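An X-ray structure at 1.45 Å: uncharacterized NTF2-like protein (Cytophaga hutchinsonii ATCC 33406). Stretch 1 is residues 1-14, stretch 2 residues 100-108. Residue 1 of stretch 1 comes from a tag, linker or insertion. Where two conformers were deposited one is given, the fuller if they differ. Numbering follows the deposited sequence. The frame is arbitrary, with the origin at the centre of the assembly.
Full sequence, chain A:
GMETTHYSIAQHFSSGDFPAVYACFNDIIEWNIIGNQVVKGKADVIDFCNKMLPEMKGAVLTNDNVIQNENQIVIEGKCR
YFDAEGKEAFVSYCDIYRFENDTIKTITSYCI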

# COMPACT_ATOMS: atom_id res chain seq x y z
N GLY A 1 12.33 -19.25 11.61
CA GLY A 1 12.08 -19.73 10.22
C GLY A 1 12.01 -18.59 9.21
O GLY A 1 12.28 -17.42 9.54
N MSE A 2 11.63 -18.94 7.99
CA MSE A 2 11.60 -17.98 6.89
C MSE A 2 10.70 -16.78 7.21
O MSE A 2 11.08 -15.62 7.00
CB MSE A 2 11.12 -18.67 5.62
CG MSE A 2 11.34 -17.87 4.34
SE MSE A 2 13.22 -17.90 3.73
CE MSE A 2 13.99 -16.72 4.95
N GLU A 3 9.52 -17.07 7.77
CA GLU A 3 8.57 -16.02 8.10
C GLU A 3 9.20 -14.96 9.00
O GLU A 3 9.04 -13.76 8.76
CB GLU A 3 7.31 -16.60 8.75
N THR A 4 9.93 -15.38 10.03
CA THR A 4 10.53 -14.41 10.97
C THR A 4 11.69 -13.60 10.32
O THR A 4 11.92 -12.42 10.63
CB THR A 4 11.00 -15.11 12.24
OG1 THR A 4 12.03 -16.04 11.90
CG2 THR A 4 9.84 -15.86 12.89
N THR A 5 12.41 -14.25 9.42
CA THR A 5 13.51 -13.59 8.74
C THR A 5 12.95 -12.52 7.80
O THR A 5 13.40 -11.35 7.84
CB THR A 5 14.37 -14.60 7.97
OG1 THR A 5 13.58 -15.24 6.97
CG2 THR A 5 14.89 -15.65 8.91
N HIS A 6 11.99 -12.89 6.96
CA HIS A 6 11.29 -11.90 6.12
C HIS A 6 10.75 -10.72 6.94
O HIS A 6 10.92 -9.56 6.55
CB HIS A 6 10.09 -12.52 5.39
CG HIS A 6 10.44 -13.49 4.31
ND1 HIS A 6 9.49 -14.27 3.67
CD2 HIS A 6 11.63 -13.81 3.75
CE1 HIS A 6 10.09 -15.02 2.75
NE2 HIS A 6 11.38 -14.76 2.78
N TYR A 7 10.09 -11.02 8.04
CA TYR A 7 9.54 -10.00 8.93
C TYR A 7 10.62 -9.02 9.36
O TYR A 7 10.44 -7.82 9.32
CB TYR A 7 8.90 -10.67 10.16
CG TYR A 7 8.06 -9.78 11.04
CD1 TYR A 7 8.64 -9.00 12.05
CD2 TYR A 7 6.68 -9.75 10.90
CE1 TYR A 7 7.85 -8.20 12.87
CE2 TYR A 7 5.88 -8.97 11.71
CZ TYR A 7 6.47 -8.18 12.69
OH TYR A 7 5.67 -7.41 13.50
N SER A 8 11.76 -9.54 9.80
CA SER A 8 12.86 -8.70 10.25
C SER A 8 13.45 -7.81 9.14
O SER A 8 13.73 -6.62 9.34
CB SER A 8 13.97 -9.59 10.83
OG SER A 8 14.94 -8.75 11.40
N ILE A 9 13.65 -8.41 7.99
CA ILE A 9 14.20 -7.70 6.83
C ILE A 9 13.30 -6.53 6.49
O ILE A 9 13.77 -5.40 6.35
CB ILE A 9 14.29 -8.62 5.60
CG1 ILE A 9 15.38 -9.68 5.78
CG2 ILE A 9 14.61 -7.79 4.35
CD1 ILE A 9 15.26 -10.81 4.80
N ALA A 10 12.01 -6.80 6.38
CA ALA A 10 11.02 -5.78 6.00
C ALA A 10 10.96 -4.70 7.05
O ALA A 10 10.87 -3.51 6.73
CB ALA A 10 9.62 -6.42 5.78
N GLN A 11 10.93 -5.07 8.32
CA GLN A 11 10.94 -4.08 9.39
C GLN A 11 12.12 -3.13 9.30
O GLN A 11 11.95 -1.92 9.40
CB GLN A 11 10.95 -4.75 10.75
CG GLN A 11 9.64 -5.43 11.14
CD GLN A 11 8.55 -4.46 11.54
OE1 GLN A 11 8.83 -3.34 11.96
NE2 GLN A 11 7.28 -4.91 11.44
N HIS A 12 13.32 -3.68 9.08
CA HIS A 12 14.51 -2.85 8.96
C HIS A 12 14.45 -1.93 7.77
O HIS A 12 14.67 -0.74 7.89
CB HIS A 12 15.76 -3.71 8.85
CG HIS A 12 16.27 -4.21 10.17
ND1 HIS A 12 16.00 -5.48 10.64
CD2 HIS A 12 17.03 -3.60 11.10
CE1 HIS A 12 16.60 -5.64 11.81
NE2 HIS A 12 17.23 -4.51 12.11
N PHE A 13 14.08 -2.45 6.59
CA PHE A 13 14.03 -1.57 5.41
C PHE A 13 12.97 -0.48 5.58
O PHE A 13 13.25 0.69 5.32
CB PHE A 13 13.78 -2.38 4.12
CG PHE A 13 13.96 -1.55 2.85
CD1 PHE A 13 12.96 -0.74 2.36
CD2 PHE A 13 15.18 -1.61 2.16
CE1 PHE A 13 13.17 0.04 1.24
CE2 PHE A 13 15.38 -0.86 1.03
CZ PHE A 13 14.39 -0.00 0.58
N SER A 14 11.78 -0.84 6.06
CA SER A 14 10.69 0.12 6.14
C SER A 14 10.99 1.25 7.14
O SER A 14 10.54 2.36 6.98
CB SER A 14 9.36 -0.56 6.49
OG SER A 14 8.78 -1.16 5.30
N GLU A 100 12.25 -13.73 -2.89
CA GLU A 100 12.60 -14.94 -3.64
C GLU A 100 13.43 -15.66 -2.62
O GLU A 100 14.61 -15.34 -2.44
CB GLU A 100 13.39 -14.62 -4.89
CG GLU A 100 13.69 -15.84 -5.75
CD GLU A 100 14.40 -15.46 -7.04
OE1 GLU A 100 13.72 -14.82 -7.89
OE2 GLU A 100 15.61 -15.75 -7.17
N ASN A 101 12.77 -16.62 -1.95
CA ASN A 101 13.31 -17.32 -0.79
C ASN A 101 13.79 -16.30 0.24
O ASN A 101 12.96 -15.54 0.69
CB ASN A 101 14.34 -18.32 -1.23
CG ASN A 101 13.75 -19.37 -2.14
OD1 ASN A 101 12.58 -19.74 -1.98
ND2 ASN A 101 14.55 -19.87 -3.09
N ASP A 102 15.09 -16.23 0.56
CA ASP A 102 15.57 -15.24 1.56
C ASP A 102 16.15 -13.92 0.98
O ASP A 102 16.74 -13.13 1.72
CB ASP A 102 16.57 -15.90 2.49
CG ASP A 102 17.72 -16.51 1.76
OD1 ASP A 102 17.58 -16.77 0.53
OD2 ASP A 102 18.75 -16.77 2.41
N THR A 103 15.92 -13.65 -0.30
CA THR A 103 16.37 -12.41 -0.89
C THR A 103 15.16 -11.53 -1.17
O THR A 103 14.06 -12.04 -1.40
CB THR A 103 17.19 -12.62 -2.19
OG1 THR A 103 16.31 -13.06 -3.25
CG2 THR A 103 18.35 -13.63 -1.90
N ILE A 104 15.38 -10.22 -1.14
CA ILE A 104 14.33 -9.26 -1.53
C ILE A 104 14.40 -9.17 -3.03
O ILE A 104 15.43 -8.71 -3.58
CB ILE A 104 14.51 -7.86 -0.97
CG1 ILE A 104 14.60 -7.88 0.58
CG2 ILE A 104 13.37 -6.98 -1.45
CD1 ILE A 104 14.92 -6.48 1.15
N LYS A 105 13.32 -9.55 -3.70
CA LYS A 105 13.25 -9.48 -5.15
C LYS A 105 12.72 -8.13 -5.65
O LYS A 105 13.29 -7.50 -6.57
CB LYS A 105 12.40 -10.63 -5.69
CG LYS A 105 12.47 -10.80 -7.17
CD LYS A 105 13.85 -11.25 -7.64
CE LYS A 105 13.91 -11.56 -9.14
NZ LYS A 105 13.00 -12.68 -9.49
N THR A 106 11.65 -7.68 -5.01
CA THR A 106 11.08 -6.35 -5.31
C THR A 106 10.59 -5.69 -4.06
O THR A 106 10.14 -6.35 -3.12
CB THR A 106 9.94 -6.39 -6.34
OG1 THR A 106 8.82 -7.06 -5.78
CG2 THR A 106 10.34 -7.12 -7.62
N ILE A 107 10.69 -4.35 -4.05
CA ILE A 107 10.09 -3.47 -3.06
C ILE A 107 9.23 -2.47 -3.84
O ILE A 107 9.72 -1.91 -4.81
CB ILE A 107 11.12 -2.72 -2.20
CG1 ILE A 107 12.18 -3.69 -1.67
CG2 ILE A 107 10.35 -1.95 -1.08
CD1 ILE A 107 13.31 -3.00 -0.91
N THR A 108 7.97 -2.28 -3.43
CA THR A 108 7.09 -1.26 -4.02
C THR A 108 6.64 -0.33 -2.89
O THR A 108 6.08 -0.83 -1.91
CB THR A 108 5.89 -1.91 -4.70
OG1 THR A 108 6.32 -2.90 -5.65
CG2 THR A 108 5.04 -0.83 -5.43

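Residues 2-14 form a helix held by regular i to i+4 backbone hydrogen bonds, while stretch 2 enters a strand at T103 through a type II' turn spanning E100 to T103. The turn is closed by paired backbone bonds, E100 N to T103 O at 2.9 Å and T103 N to E100 O at 3.0 Å. Across the interface, the CA atoms of H6 and D102 lie 7.1 Å apart and those of I9 and I104 8.5 Å; the helix contributes side chains, the other stretch both side chains and the turn backbone, and the contact buries 344 Å² summed over both sides.

The one hydrogen bond between the stretches runs from H6 NE2 to N101 O (2.7 Å, 158°). The carbonyl meets the imidazole at its edge, near the ring plane, where the N-H can point at it; the bond thus ties the buried histidine to the backbone of exposed N101. Beside it, selenomethionine M2 reaches over the turn, its SE 3.9 Å from N101 O.

Farther along the helix the chemistry becomes apolar. I9 points toward the strand and sets its CG2 3.5 Å from I104 CD1. One turn on, F13 offers a ring face to I107: I107 CD1 sits 3.5 Å from the ring centroid of F13, 13° off the normal, a CH-pi contact between buried residues.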